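Local coordinates for lovastatin nonaketide synthase, polyketide synthase component (PDB 7CPX), which builds the nonaketide chain of dihydromonacolin L, the precursor of lovastatin, by iterative condensation, reduction, dehydration and methylation of malonyl-derived units on its carrier protein, at residues P965-W970 / T1045-R1050; I1022-I1027 / P1198-R1203; T1059-I1064 / K1079-L1084; H1100-P1105 / L1250-N1255; C1194-T1199 / F1258-P1263. The protein carries 2 engineered substitutions. All blocks are in the same frame, centred on the assembly; numbering follows the deposited sequence.

Overall arrangement
All five contacts lie in the dehydratase domain, predicted to be a double hotdog. Contacts 1 and 3, centres about 9 Å apart, are strand pairs of the N-terminal hotdog, joined by the pairing of strands 1040-1052 and 1057-1067. Contact 2, about 10 Å from contact 3 between centres, joins strand 1016-1027 to strand 1196-1206 of the C-terminal half. Contact 5 shares Pro1198 and Thr1199 with it and pairs strand 1196-1206 with strand 1249-1260, where contact 4 receives the probable linker. Along the chain, contact 1 closes before contacts 4 and 5 open, contact 3 lies within the span of contact 2, and contacts 4 and 5 alternate. Neighbouring strand pairs thus lead from one half to the other.

Contact 1: P965-W970 / T1045-R1050; sequences PLSFQW and TADVSR
Ser967 has OG anti to its backbone N (chi1 178°), while Asp1047 has CG anti to its carbonyl carbon, beside N; these settings bring hydroxyl and carboxylate together on one face of the strand pair. Ser967 OG donates to Asp1047 OD1 at 2.8 Å, which accepts through its anti lone pair, the one away from OD2. Behind this bond runs an antiparallel ladder: Phe968 N to Ala1046 O and Ala1046 N to Phe968 O are both 2.9 Å, and Val1048 N reaches Leu966 O. On the reverse face Ala1046 CB sits at the edge of the Trp970 indole, 3.6 Å from CZ3, and Ala1046 O lies at the edge of the Phe968 ring, near its plane. The Leu966 and Val1048 side chains cross obliquely. The Ser967 face looks at the second subunit, where Gln969 NE2 bonds to Tyr962 O of that chain and Asp1047 nears its own counterpart, a like-charge approach that Lys1063 of the second subunit may ease. These strands belong to the predicted N-terminal hotdog: the sheet face bearing Trp970 and Ala1046 is covered by helix 995-1012, with strand 1057-1067 alongside through Ile1060 and strand 958-959 flanking through Leu959.

Contact 2: I1022-I1027 / P1198-R1203; sequences ILDMSI and PTHVDR
The seam of the double hotdog runs through this contact, where Met1025 and Ser1026 of the N-terminal half pair antiparallel with Val1201 and His1200 of the C-terminal half, the strand axes at 167°. Met1025 and Val1201 form a hydrogen-bonded pair whose bond from Met1025 N to Val1201 O is weak; Ser1026 and His1200 form the adjoining non-hydrogen-bonded pair. At the corner of strand 1016-1027, Asp1024 N donates to Asp1202 O at 2.9 Å. Side chains tie the same corner. His1200 has CG anti to its backbone N (chi1 177°), and from there its ring reaches Asp1024: His1200 NE2 donates to Asp1024 OD1 at 2.6 Å, with OD1 close to the ring plane and approached nearly in line with its C-O bond. The carboxylate plane is turned 66° from the ring. Met1025 O lies over one face of the imidazole, 3.3 Å from His1200 CD2, and Ser1026 CB is at the ring edge. Further on, Leu1023 and Arg1203 run side by side, Leu1023 CD2 lying 3.6 Å from Arg1203 CG, before the guanidinium leaves for Glu1254. Since it is the donor, NE2 of His1200 carries a proton; the carboxylate may help stabilise a cationic imidazole, though Asp1024 is open to solvent. Asp1202 OD1, 5.9 Å from Asp1024 OD1, adds negative charge that may push the same way.

Contact 3: T1059-I1064 / K1079-L1084; sequences TISFKI and KGQLAL
The Phe1062 ring lies inclined across the backbone of 1079-1081, one face over Gly1080 N, 3.7 Å from the ring plane, and its edge toward Gln1081 C. Gly1080 has no side chain, and the ring takes that place; Phe1062 CG sits between backbone N and carbonyl carbon (chi1 75°), set over toward the partner strand. Leu1082 crosses the phenylalanine at about a right angle, CD1 being 3.6 Å from Phe1062 CD2, and Ile1060 CD1 meets Leu1084 CD2 at 3.8 Å. Paired backbone bonds link Ile1060 with Leu1082 and Phe1062 with Gly1080. The reverse face is looser and polar: Lys1079 and Gln1081 are partly exposed, while Lys1063 is covered by the second subunit, whose Val1048 O holds its NZ. The lysine side chains come nearest at Lys1063 CG and Lys1079 CB, 4.2 Å. Ser1061 OG points at Gln1081 OE1, though the modelled length is doubtful. This hairpin of the predicted N-terminal hotdog packs its apolar face against helix 995-1012, flanked by strands 1040-1052 and 1016-1027.

Contact 4: H1100-P1105 / L1250-N1255; sequences HHLPPP and LFQVEN
Gln1252 divides its amide between two neighbours: OE1 accepts a hydrogen bond from Arg1203 NH1, while NE2 lies against the ring of Pro1103, 3.3 Å from Pro1103 CG and 3.7 Å from Pro1103 CD. Arg1203, which lies outside both segments, is also salt-bridged to Glu1254, and this probably helps to fix the oxygen end of the amide. Gln1252 has CG between backbone N and carbonyl carbon (chi1 63°), and its chain is extended from there; the side chain rises from the strand toward the segment 1100-1105 and crosses the proline at about a right angle. Leu1102 fits beside it as a two-pronged contact. Its CD2 touches the aliphatic part of the glutamine, 3.7 Å from Gln1252 CG and 3.8 Å from Gln1252 CD, while Leu1102 CD1 lies on the backbone at 3.7 Å from Phe1251 CA. No hydrogen bond links the two segments, so the join is made by packing alone. Residues of the second subunit close over the spot: Arg2015 of that chain packs on Leu1102, Asp2016 on Pro1103 and Thr2017 on Gln1252. The irregular 1100-1105 probably belongs to the linker between the two hotdogs of the dehydratase, laid against the side of strand 1249-1260 away from helix 1170-1184.

Contact 5: C1194-T1199 / F1258-P1263; sequences CLYVPT and FKPFSP
Tyr1196 carries Pro1260 along one part of its ring, with Pro1260 CD 3.5 Å from Tyr1196 CD2, and Pro1260 CG 3.5 Å from Tyr1196 CE2; the two side chains lie side by side and point the same way. Over one face of the tyrosine, toward the rim, sits Cys1194 SG, which also touches Pro1260 CG at 3.6 Å. The Phe1258 ring has Tyr1196 O at its edge near the plane, and Pro1198 CG comes 3.6 Å from Phe1258 CE2. In the third ring, Phe1261, CG is anti to the backbone N (chi1 -166°), on the side where the ring edge takes Val1197 CG1, 3.9 Å from Phe1261 CD1. Tyr1196 and Phe1258 also meet near the backbone through their CB atoms. Between these groups runs a short antiparallel ladder of the predicted C-terminal hotdog, its strands markedly splayed, at 131°. Val1197 N donates to Lys1259 O at 2.8 Å and Lys1259 N returns to Val1197 O at 2.9 Å. A further bond joins Phe1261 N to Leu1195 O, though its modelled length is doubtful. The Phe1258 and Pro1198 side packs on Phe1177 of helix 1170-1184, where the Pro1198 side chain comes within about 5 Å of that of Asp1174, the predicted proton donor of the dehydratase. Tyr1196 leans on Tyr1184 of that helix and bonds through OH to Gly1233 O, while Leu1195 and Val1197 touch Leu987 of strand 986-987.

Contact 1: P965-W970 / T1045-R1050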
# COMPACT_ATOMS: atom_id res chain seq x y z
N PRO A 965 4.76 -5.79 8.40
CA PRO A 965 5.84 -5.30 9.27
C PRO A 965 6.98 -4.68 8.49
O PRO A 965 7.75 -3.90 9.06
CB PRO A 965 6.29 -6.55 10.03
CG PRO A 965 5.14 -7.50 9.93
CD PRO A 965 4.51 -7.23 8.60
N LEU A 966 7.12 -5.02 7.21
CA LEU A 966 8.16 -4.44 6.37
C LEU A 966 7.65 -3.34 5.45
O LEU A 966 8.45 -2.52 4.98
CB LEU A 966 8.82 -5.53 5.51
CG LEU A 966 9.82 -6.46 6.22
CD1 LEU A 966 10.99 -5.66 6.75
CD2 LEU A 966 9.15 -7.24 7.33
N SER A 967 6.34 -3.31 5.18
CA SER A 967 5.75 -2.28 4.33
C SER A 967 4.45 -1.81 4.96
O SER A 967 3.63 -2.62 5.40
CB SER A 967 5.50 -2.79 2.92
OG SER A 967 4.88 -1.80 2.12
N PHE A 968 4.26 -0.49 5.00
CA PHE A 968 3.12 0.12 5.66
C PHE A 968 2.56 1.20 4.74
O PHE A 968 3.28 1.79 3.94
CB PHE A 968 3.52 0.75 6.99
CG PHE A 968 4.20 -0.20 7.94
CD1 PHE A 968 5.50 -0.61 7.72
CD2 PHE A 968 3.54 -0.66 9.06
CE1 PHE A 968 6.12 -1.48 8.59
CE2 PHE A 968 4.15 -1.53 9.94
CZ PHE A 968 5.45 -1.94 9.70
N GLN A 969 1.26 1.46 4.89
CA GLN A 969 0.63 2.55 4.15
C GLN A 969 -0.49 3.11 5.03
O GLN A 969 -1.59 2.54 5.07
CB GLN A 969 0.10 2.08 2.80
CG GLN A 969 -0.36 3.22 1.91
CD GLN A 969 -0.66 2.76 0.50
OE1 GLN A 969 -0.84 1.57 0.25
NE2 GLN A 969 -0.69 3.70 -0.43
N TRP A 970 -0.21 4.21 5.71
CA TRP A 970 -1.23 4.89 6.50
C TRP A 970 -2.09 5.75 5.60
O TRP A 970 -1.58 6.61 4.87
CB TRP A 970 -0.58 5.75 7.58
CG TRP A 970 0.14 4.96 8.62
CD1 TRP A 970 -0.34 4.55 9.82
CD2 TRP A 970 1.49 4.49 8.54
NE1 TRP A 970 0.62 3.85 10.50
CE2 TRP A 970 1.75 3.79 9.74
CE3 TRP A 970 2.49 4.58 7.58
CZ2 TRP A 970 2.98 3.20 9.99
CZ3 TRP A 970 3.71 3.99 7.83
CH2 TRP A 970 3.94 3.31 9.03
N THR A 1045 3.14 5.95 2.52
CA THR A 1045 3.66 4.61 2.29
C THR A 1045 5.11 4.57 2.75
O THR A 1045 5.96 5.28 2.21
CB THR A 1045 3.55 4.22 0.82
OG1 THR A 1045 2.20 4.36 0.38
CG2 THR A 1045 4.02 2.79 0.61
N ALA A 1046 5.39 3.74 3.75
CA ALA A 1046 6.72 3.62 4.34
C ALA A 1046 7.16 2.17 4.25
O ALA A 1046 6.50 1.28 4.80
CB ALA A 1046 6.72 4.10 5.79
N ASP A 1047 8.27 1.93 3.57
CA ASP A 1047 8.78 0.59 3.32
C ASP A 1047 10.19 0.50 3.87
O ASP A 1047 11.09 1.21 3.39
CB ASP A 1047 8.75 0.29 1.82
CG ASP A 1047 7.57 0.94 1.13
OD1 ASP A 1047 6.45 0.40 1.24
OD2 ASP A 1047 7.76 2.00 0.50
N VAL A 1048 10.39 -0.35 4.87
CA VAL A 1048 11.68 -0.47 5.53
C VAL A 1048 12.60 -1.23 4.59
O VAL A 1048 12.60 -2.46 4.55
CB VAL A 1048 11.57 -1.14 6.90
CG1 VAL A 1048 10.68 -2.35 6.83
CG2 VAL A 1048 12.94 -1.55 7.39
N SER A 1049 13.40 -0.50 3.82
CA SER A 1049 14.35 -1.12 2.90
C SER A 1049 15.45 -1.87 3.64
O SER A 1049 16.07 -2.76 3.06
CB SER A 1049 14.96 -0.07 1.98
OG SER A 1049 15.61 0.95 2.73
N ARG A 1050 15.70 -1.52 4.91
CA ARG A 1050 16.70 -2.22 5.71
C ARG A 1050 16.17 -2.34 7.13
O ARG A 1050 15.82 -1.33 7.75
CB ARG A 1050 18.04 -1.47 5.70
CG ARG A 1050 19.17 -2.23 6.39
CD ARG A 1050 20.06 -1.30 7.19
NE ARG A 1050 20.73 -0.31 6.35
CZ ARG A 1050 21.59 0.59 6.80
NH1 ARG A 1050 21.92 0.66 8.08
NH2 ARG A 1050 22.15 1.44 5.94

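Contact 2: I1022-I1027 / P1198-R1203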
# COMPACT_ATOMS: atom_id res chain seq x y z
N ILE A 1022 15.67 11.87 8.94
CA ILE A 1022 14.95 11.89 7.67
C ILE A 1022 15.91 12.41 6.62
O ILE A 1022 16.35 13.56 6.69
CB ILE A 1022 13.68 12.75 7.74
CG1 ILE A 1022 12.59 12.02 8.50
CG2 ILE A 1022 13.22 13.10 6.34
CD1 ILE A 1022 11.38 12.86 8.80
N LEU A 1023 16.22 11.57 5.64
CA LEU A 1023 17.28 11.83 4.67
C LEU A 1023 16.69 12.10 3.29
O LEU A 1023 15.70 11.48 2.89
CB LEU A 1023 18.24 10.65 4.59
CG LEU A 1023 18.87 10.20 5.91
CD1 LEU A 1023 19.62 8.89 5.73
CD2 LEU A 1023 19.79 11.27 6.45
N ASP A 1024 17.31 13.04 2.57
CA ASP A 1024 16.97 13.32 1.18
C ASP A 1024 15.47 13.51 1.00
O ASP A 1024 14.90 13.11 -0.02
CB ASP A 1024 17.49 12.21 0.26
CG ASP A 1024 17.44 12.59 -1.21
OD1 ASP A 1024 17.02 13.73 -1.51
OD2 ASP A 1024 17.81 11.76 -2.06
N MET A 1025 14.83 14.12 1.98
CA MET A 1025 13.39 14.34 1.90
C MET A 1025 13.08 15.43 0.88
O MET A 1025 13.79 16.44 0.79
CB MET A 1025 12.82 14.72 3.26
CG MET A 1025 11.34 15.06 3.21
SD MET A 1025 10.56 15.02 4.82
CE MET A 1025 8.85 15.34 4.37
N SER A 1026 12.01 15.23 0.12
CA SER A 1026 11.59 16.17 -0.90
C SER A 1026 10.09 16.36 -0.81
O SER A 1026 9.34 15.38 -0.77
CB SER A 1026 11.97 15.67 -2.30
OG SER A 1026 11.52 16.57 -3.30
N ILE A 1027 9.65 17.61 -0.79
CA ILE A 1027 8.24 17.97 -0.84
C ILE A 1027 7.93 18.32 -2.29
O ILE A 1027 8.32 19.39 -2.78
CB ILE A 1027 7.91 19.13 0.10
CG1 ILE A 1027 7.99 18.68 1.56
CG2 ILE A 1027 6.53 19.67 -0.20
CD1 ILE A 1027 9.40 18.49 2.07
N PRO A 1198 9.24 24.79 1.88
CA PRO A 1198 10.24 23.72 1.97
C PRO A 1198 10.03 22.69 0.87
O PRO A 1198 8.99 22.03 0.81
CB PRO A 1198 10.00 23.12 3.36
CG PRO A 1198 9.31 24.18 4.12
CD PRO A 1198 8.49 24.95 3.14
N THR A 1199 11.03 22.56 0.00
CA THR A 1199 10.96 21.64 -1.12
C THR A 1199 11.83 20.41 -0.92
O THR A 1199 11.42 19.30 -1.27
CB THR A 1199 11.36 22.34 -2.42
OG1 THR A 1199 12.60 23.03 -2.23
CG2 THR A 1199 10.28 23.33 -2.85
N HIS A 1200 13.04 20.57 -0.37
CA HIS A 1200 13.94 19.43 -0.23
C HIS A 1200 14.78 19.54 1.03
O HIS A 1200 15.67 20.38 1.13
CB HIS A 1200 14.88 19.32 -1.43
CG HIS A 1200 15.88 18.21 -1.31
ND1 HIS A 1200 17.11 18.38 -0.71
CD2 HIS A 1200 15.83 16.92 -1.70
CE1 HIS A 1200 17.77 17.24 -0.74
NE2 HIS A 1200 17.02 16.33 -1.34
N VAL A 1201 14.52 18.65 1.99
CA VAL A 1201 15.23 18.65 3.26
C VAL A 1201 16.33 17.60 3.16
O VAL A 1201 16.05 16.40 3.02
CB VAL A 1201 14.30 18.36 4.44
CG1 VAL A 1201 15.00 18.72 5.73
CG2 VAL A 1201 13.01 19.14 4.30
N ASP A 1202 17.58 18.05 3.25
CA ASP A 1202 18.70 17.12 3.13
C ASP A 1202 18.74 16.16 4.30
O ASP A 1202 18.88 14.94 4.12
CB ASP A 1202 20.02 17.88 3.02
CG ASP A 1202 21.18 16.99 2.64
OD1 ASP A 1202 20.96 15.78 2.41
OD2 ASP A 1202 22.32 17.49 2.57
N ARG A 1203 18.60 16.67 5.53
CA ARG A 1203 18.56 15.76 6.67
C ARG A 1203 17.90 16.43 7.87
O ARG A 1203 18.50 17.30 8.49
CB ARG A 1203 19.96 15.29 7.03
CG ARG A 1203 20.00 14.39 8.26
CD ARG A 1203 21.42 13.98 8.60
NE ARG A 1203 22.26 15.14 8.89
CZ ARG A 1203 22.26 15.79 10.04
NH1 ARG A 1203 21.47 15.43 11.04
NH2 ARG A 1203 23.08 16.82 10.20

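Contact 3: T1059-I1064 / K1079-L1084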
# COMPACT_ATOMS: atom_id res chain seq x y z
N THR A 1059 16.30 1.49 7.86
CA THR A 1059 16.16 2.40 6.73
C THR A 1059 14.81 2.17 6.06
O THR A 1059 14.49 1.05 5.66
CB THR A 1059 17.29 2.21 5.72
OG1 THR A 1059 18.55 2.31 6.38
CG2 THR A 1059 17.21 3.27 4.63
N ILE A 1060 14.03 3.25 5.94
CA ILE A 1060 12.65 3.18 5.50
C ILE A 1060 12.38 4.26 4.46
O ILE A 1060 12.32 5.45 4.78
CB ILE A 1060 11.68 3.35 6.69
CG1 ILE A 1060 12.14 2.50 7.88
CG2 ILE A 1060 10.27 2.98 6.29
CD1 ILE A 1060 11.28 2.68 9.11
N SER A 1061 12.19 3.86 3.21
CA SER A 1061 11.78 4.82 2.19
C SER A 1061 10.32 5.18 2.38
O SER A 1061 9.45 4.30 2.42
CB SER A 1061 12.02 4.25 0.80
OG SER A 1061 13.38 3.91 0.60
N PHE A 1062 10.03 6.47 2.50
CA PHE A 1062 8.68 6.93 2.78
C PHE A 1062 8.24 7.91 1.71
O PHE A 1062 9.04 8.66 1.15
CB PHE A 1062 8.59 7.59 4.17
CG PHE A 1062 9.19 8.96 4.24
CD1 PHE A 1062 8.40 10.08 4.03
CD2 PHE A 1062 10.52 9.14 4.54
CE1 PHE A 1062 8.94 11.35 4.09
CE2 PHE A 1062 11.07 10.41 4.61
CZ PHE A 1062 10.27 11.51 4.38
N LYS A 1063 6.94 7.88 1.42
CA LYS A 1063 6.33 8.72 0.40
C LYS A 1063 4.94 9.12 0.88
O LYS A 1063 4.08 8.25 1.05
CB LYS A 1063 6.25 8.00 -0.95
CG LYS A 1063 7.58 7.46 -1.45
CD LYS A 1063 7.40 6.71 -2.76
CE LYS A 1063 8.70 6.07 -3.21
NZ LYS A 1063 9.75 7.09 -3.48
N ILE A 1064 4.73 10.41 1.09
CA ILE A 1064 3.41 10.95 1.41
C ILE A 1064 2.79 11.32 0.07
O ILE A 1064 3.07 12.37 -0.50
CB ILE A 1064 3.48 12.13 2.36
CG1 ILE A 1064 3.94 11.70 3.75
CG2 ILE A 1064 2.12 12.80 2.46
CD1 ILE A 1064 5.42 11.51 3.86
N LYS A 1079 8.46 12.95 -0.28
CA LYS A 1079 9.17 11.68 -0.28
C LYS A 1079 10.48 11.85 0.47
O LYS A 1079 10.95 12.97 0.69
CB LYS A 1079 9.43 11.18 -1.71
CG LYS A 1079 10.28 12.11 -2.55
CD LYS A 1079 10.64 11.49 -3.88
CE LYS A 1079 11.48 12.43 -4.72
NZ LYS A 1079 11.88 11.82 -6.02
N GLY A 1080 11.07 10.73 0.85
CA GLY A 1080 12.35 10.75 1.53
C GLY A 1080 12.69 9.39 2.10
O GLY A 1080 12.07 8.39 1.74
N GLN A 1081 13.67 9.38 3.00
CA GLN A 1081 14.08 8.17 3.69
C GLN A 1081 14.09 8.45 5.19
O GLN A 1081 14.17 9.60 5.62
CB GLN A 1081 15.48 7.70 3.25
CG GLN A 1081 15.77 7.90 1.77
CD GLN A 1081 14.87 7.07 0.89
OE1 GLN A 1081 14.43 5.99 1.27
NE2 GLN A 1081 14.60 7.56 -0.31
N LEU A 1082 13.99 7.39 5.97
CA LEU A 1082 14.07 7.47 7.42
C LEU A 1082 15.16 6.52 7.91
O LEU A 1082 15.17 5.35 7.53
CB LEU A 1082 12.74 7.10 8.07
CG LEU A 1082 11.57 8.05 7.81
CD1 LEU A 1082 10.30 7.28 7.56
CD2 LEU A 1082 11.39 8.98 8.99
N ALA A 1083 16.06 7.03 8.74
CA ALA A 1083 17.12 6.24 9.35
C ALA A 1083 16.88 6.24 10.85
O ALA A 1083 17.08 7.25 11.52
CB ALA A 1083 18.49 6.81 9.01
N LEU A 1084 16.42 5.11 11.37
CA LEU A 1084 16.09 4.97 12.77
C LEU A 1084 17.22 4.23 13.47
O LEU A 1084 17.55 3.10 13.10
CB LEU A 1084 14.77 4.20 12.95
CG LEU A 1084 13.46 4.86 12.53
CD1 LEU A 1084 13.53 5.45 11.14
CD2 LEU A 1084 12.35 3.82 12.60

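Contact 4: H1100-P1105 / L1250-N1255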
# COMPACT_ATOMS: atom_id res chain seq x y z
N HIS A 1100 22.10 13.32 24.27
CA HIS A 1100 23.37 13.64 23.62
C HIS A 1100 23.49 12.92 22.28
O HIS A 1100 24.56 12.87 21.69
CB HIS A 1100 24.54 13.25 24.52
CG HIS A 1100 24.67 11.78 24.75
ND1 HIS A 1100 23.78 11.07 25.54
CD2 HIS A 1100 25.58 10.88 24.30
CE1 HIS A 1100 24.14 9.80 25.56
NE2 HIS A 1100 25.23 9.66 24.82
N HIS A 1101 22.37 12.36 21.80
CA HIS A 1101 22.38 11.66 20.52
C HIS A 1101 22.57 12.62 19.35
O HIS A 1101 22.82 12.16 18.23
CB HIS A 1101 21.08 10.88 20.35
CG HIS A 1101 20.79 9.92 21.46
ND1 HIS A 1101 21.41 8.70 21.57
CD2 HIS A 1101 19.95 10.02 22.52
CE1 HIS A 1101 20.97 8.07 22.65
NE2 HIS A 1101 20.08 8.85 23.24
N LEU A 1102 22.46 13.92 19.59
CA LEU A 1102 22.67 14.94 18.58
C LEU A 1102 23.74 15.92 19.03
O LEU A 1102 23.95 16.10 20.23
CB LEU A 1102 21.37 15.70 18.28
CG LEU A 1102 20.41 15.06 17.28
CD1 LEU A 1102 19.09 15.79 17.25
CD2 LEU A 1102 21.04 15.05 15.90
N PRO A 1103 24.42 16.58 18.09
CA PRO A 1103 25.46 17.53 18.47
C PRO A 1103 24.90 18.66 19.31
O PRO A 1103 23.77 19.11 19.06
CB PRO A 1103 25.98 18.04 17.12
CG PRO A 1103 24.88 17.79 16.16
CD PRO A 1103 24.22 16.54 16.63
N PRO A 1104 25.64 19.13 20.31
CA PRO A 1104 25.16 20.29 21.06
C PRO A 1104 25.01 21.49 20.15
O PRO A 1104 25.76 21.65 19.17
CB PRO A 1104 26.27 20.50 22.10
CG PRO A 1104 26.93 19.19 22.24
CD PRO A 1104 26.87 18.58 20.87
N PRO A 1105 24.04 22.35 20.43
CA PRO A 1105 23.83 23.52 19.58
C PRO A 1105 25.00 24.49 19.66
O PRO A 1105 25.76 24.51 20.63
CB PRO A 1105 22.56 24.15 20.14
CG PRO A 1105 22.58 23.76 21.58
CD PRO A 1105 23.15 22.38 21.61
N LEU A 1250 16.83 18.54 20.83
CA LEU A 1250 15.67 17.71 20.55
C LEU A 1250 15.69 17.24 19.11
O LEU A 1250 15.54 16.04 18.83
CB LEU A 1250 14.39 18.49 20.83
CG LEU A 1250 14.33 19.29 22.13
CD1 LEU A 1250 13.01 20.03 22.23
CD2 LEU A 1250 14.52 18.39 23.33
N PHE A 1251 15.87 18.17 18.18
CA PHE A 1251 16.00 17.83 16.77
C PHE A 1251 16.73 18.95 16.06
O PHE A 1251 16.76 20.09 16.52
CB PHE A 1251 14.63 17.57 16.12
CG PHE A 1251 13.85 18.82 15.84
CD1 PHE A 1251 12.99 19.34 16.79
CD2 PHE A 1251 13.96 19.46 14.62
CE1 PHE A 1251 12.26 20.49 16.53
CE2 PHE A 1251 13.24 20.60 14.35
CZ PHE A 1251 12.38 21.12 15.31
N GLN A 1252 17.33 18.60 14.92
CA GLN A 1252 18.06 19.53 14.08
C GLN A 1252 17.67 19.30 12.63
O GLN A 1252 17.09 18.27 12.27
CB GLN A 1252 19.58 19.36 14.24
CG GLN A 1252 20.11 18.00 13.81
CD GLN A 1252 21.61 18.01 13.59
OE1 GLN A 1252 22.11 17.31 12.71
NE2 GLN A 1252 22.33 18.79 14.38
N VAL A 1253 18.00 20.28 11.80
CA VAL A 1253 17.76 20.21 10.36
C VAL A 1253 19.04 20.62 9.65
O VAL A 1253 19.80 21.46 10.14
CB VAL A 1253 16.58 21.10 9.93
CG1 VAL A 1253 16.28 20.90 8.47
CG2 VAL A 1253 15.36 20.79 10.77
N GLU A 1254 19.28 20.01 8.49
CA GLU A 1254 20.46 20.26 7.68
C GLU A 1254 20.03 20.45 6.24
O GLU A 1254 19.44 19.54 5.65
CB GLU A 1254 21.47 19.12 7.79
CG GLU A 1254 22.68 19.28 6.88
CD GLU A 1254 23.63 18.09 6.94
OE1 GLU A 1254 23.34 17.14 7.70
OE2 GLU A 1254 24.65 18.12 6.23
N ASN A 1255 20.31 21.63 5.70
CA ASN A 1255 20.06 21.96 4.30
C ASN A 1255 18.61 21.68 3.92
O ASN A 1255 18.31 21.03 2.91
CB ASN A 1255 21.03 21.22 3.39
CG ASN A 1255 20.85 21.60 1.93
OD1 ASN A 1255 20.33 22.66 1.61
ND2 ASN A 1255 21.29 20.72 1.04

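Contact 5: C1194-T1199 / F1258-P1263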
# COMPACT_ATOMS: atom_id res chain seq x y z
N CYS A 1194 9.65 36.45 -2.53
CA CYS A 1194 8.74 35.43 -3.04
C CYS A 1194 8.52 34.38 -1.96
O CYS A 1194 9.34 34.21 -1.05
CB CYS A 1194 9.28 34.78 -4.32
SG CYS A 1194 10.86 33.94 -4.13
N LEU A 1195 7.40 33.67 -2.08
CA LEU A 1195 6.99 32.69 -1.08
C LEU A 1195 7.78 31.41 -1.30
O LEU A 1195 7.50 30.65 -2.23
CB LEU A 1195 5.49 32.45 -1.15
CG LEU A 1195 4.82 31.81 0.07
CD1 LEU A 1195 3.31 31.81 -0.10
CD2 LEU A 1195 5.31 30.39 0.29
N TYR A 1196 8.76 31.16 -0.44
CA TYR A 1196 9.52 29.92 -0.46
C TYR A 1196 8.82 28.89 0.41
O TYR A 1196 8.46 29.19 1.56
CB TYR A 1196 10.95 30.14 0.04
CG TYR A 1196 11.75 31.17 -0.72
CD1 TYR A 1196 11.68 32.51 -0.38
CD2 TYR A 1196 12.59 30.80 -1.76
CE1 TYR A 1196 12.41 33.45 -1.06
CE2 TYR A 1196 13.33 31.74 -2.44
CZ TYR A 1196 13.24 33.06 -2.09
OH TYR A 1196 13.98 34.00 -2.77
N VAL A 1197 8.63 27.69 -0.12
CA VAL A 1197 8.07 26.58 0.66
C VAL A 1197 9.12 25.49 0.75
O VAL A 1197 9.86 25.27 -0.22
CB VAL A 1197 6.77 26.05 0.03
CG1 VAL A 1197 5.69 27.10 0.08
CG2 VAL A 1197 7.01 25.59 -1.40
N PRO A 1198 9.24 24.79 1.88
CA PRO A 1198 10.24 23.72 1.97
C PRO A 1198 10.03 22.69 0.87
O PRO A 1198 8.99 22.03 0.81
CB PRO A 1198 10.00 23.12 3.36
CG PRO A 1198 9.31 24.18 4.12
CD PRO A 1198 8.49 24.95 3.14
N THR A 1199 11.03 22.56 0.00
CA THR A 1199 10.96 21.64 -1.12
C THR A 1199 11.83 20.41 -0.92
O THR A 1199 11.42 19.30 -1.27
CB THR A 1199 11.36 22.34 -2.42
OG1 THR A 1199 12.60 23.03 -2.23
CG2 THR A 1199 10.28 23.33 -2.85
N PHE A 1258 14.01 25.59 0.98
CA PHE A 1258 12.76 26.29 0.67
C PHE A 1258 12.90 26.83 -0.75
O PHE A 1258 13.75 27.69 -1.01
CB PHE A 1258 12.50 27.44 1.64
CG PHE A 1258 12.63 27.07 3.09
CD1 PHE A 1258 13.86 26.84 3.67
CD2 PHE A 1258 11.51 27.03 3.90
CE1 PHE A 1258 13.97 26.53 5.00
CE2 PHE A 1258 11.61 26.72 5.23
CZ PHE A 1258 12.85 26.47 5.79
N LYS A 1259 12.09 26.35 -1.64
CA LYS A 1259 12.10 26.87 -2.99
C LYS A 1259 10.85 27.71 -3.22
O LYS A 1259 9.81 27.47 -2.61
CB LYS A 1259 12.15 25.73 -4.01
CG LYS A 1259 12.78 26.10 -5.34
CD LYS A 1259 13.35 24.88 -6.03
CE LYS A 1259 14.00 25.25 -7.35
NZ LYS A 1259 14.58 24.06 -8.04
N PRO A 1260 10.91 28.72 -4.10
CA PRO A 1260 9.74 29.57 -4.30
C PRO A 1260 8.52 28.77 -4.71
O PRO A 1260 8.61 27.80 -5.47
CB PRO A 1260 10.19 30.52 -5.42
CG PRO A 1260 11.65 30.59 -5.28
CD PRO A 1260 12.09 29.23 -4.82
N PHE A 1261 7.36 29.18 -4.19
CA PHE A 1261 6.11 28.54 -4.58
C PHE A 1261 5.95 28.57 -6.10
O PHE A 1261 5.47 27.61 -6.70
CB PHE A 1261 4.94 29.24 -3.90
CG PHE A 1261 3.65 28.48 -3.98
CD1 PHE A 1261 3.41 27.42 -3.12
CD2 PHE A 1261 2.67 28.83 -4.89
CE1 PHE A 1261 2.22 26.71 -3.18
CE2 PHE A 1261 1.49 28.13 -4.96
CZ PHE A 1261 1.26 27.07 -4.11
N SER A 1262 6.36 29.67 -6.72
CA SER A 1262 6.50 29.79 -8.16
C SER A 1262 7.85 30.41 -8.47
O SER A 1262 8.36 31.22 -7.68
CB SER A 1262 5.38 30.64 -8.77
OG SER A 1262 4.12 30.00 -8.62
N PRO A 1263 8.46 30.08 -9.61
CA PRO A 1263 9.79 30.60 -9.91
C PRO A 1263 9.79 32.12 -9.90
O PRO A 1263 8.83 32.75 -10.36
CB PRO A 1263 10.07 30.05 -11.32
CG PRO A 1263 9.22 28.84 -11.43
CD PRO A 1263 7.98 29.14 -10.64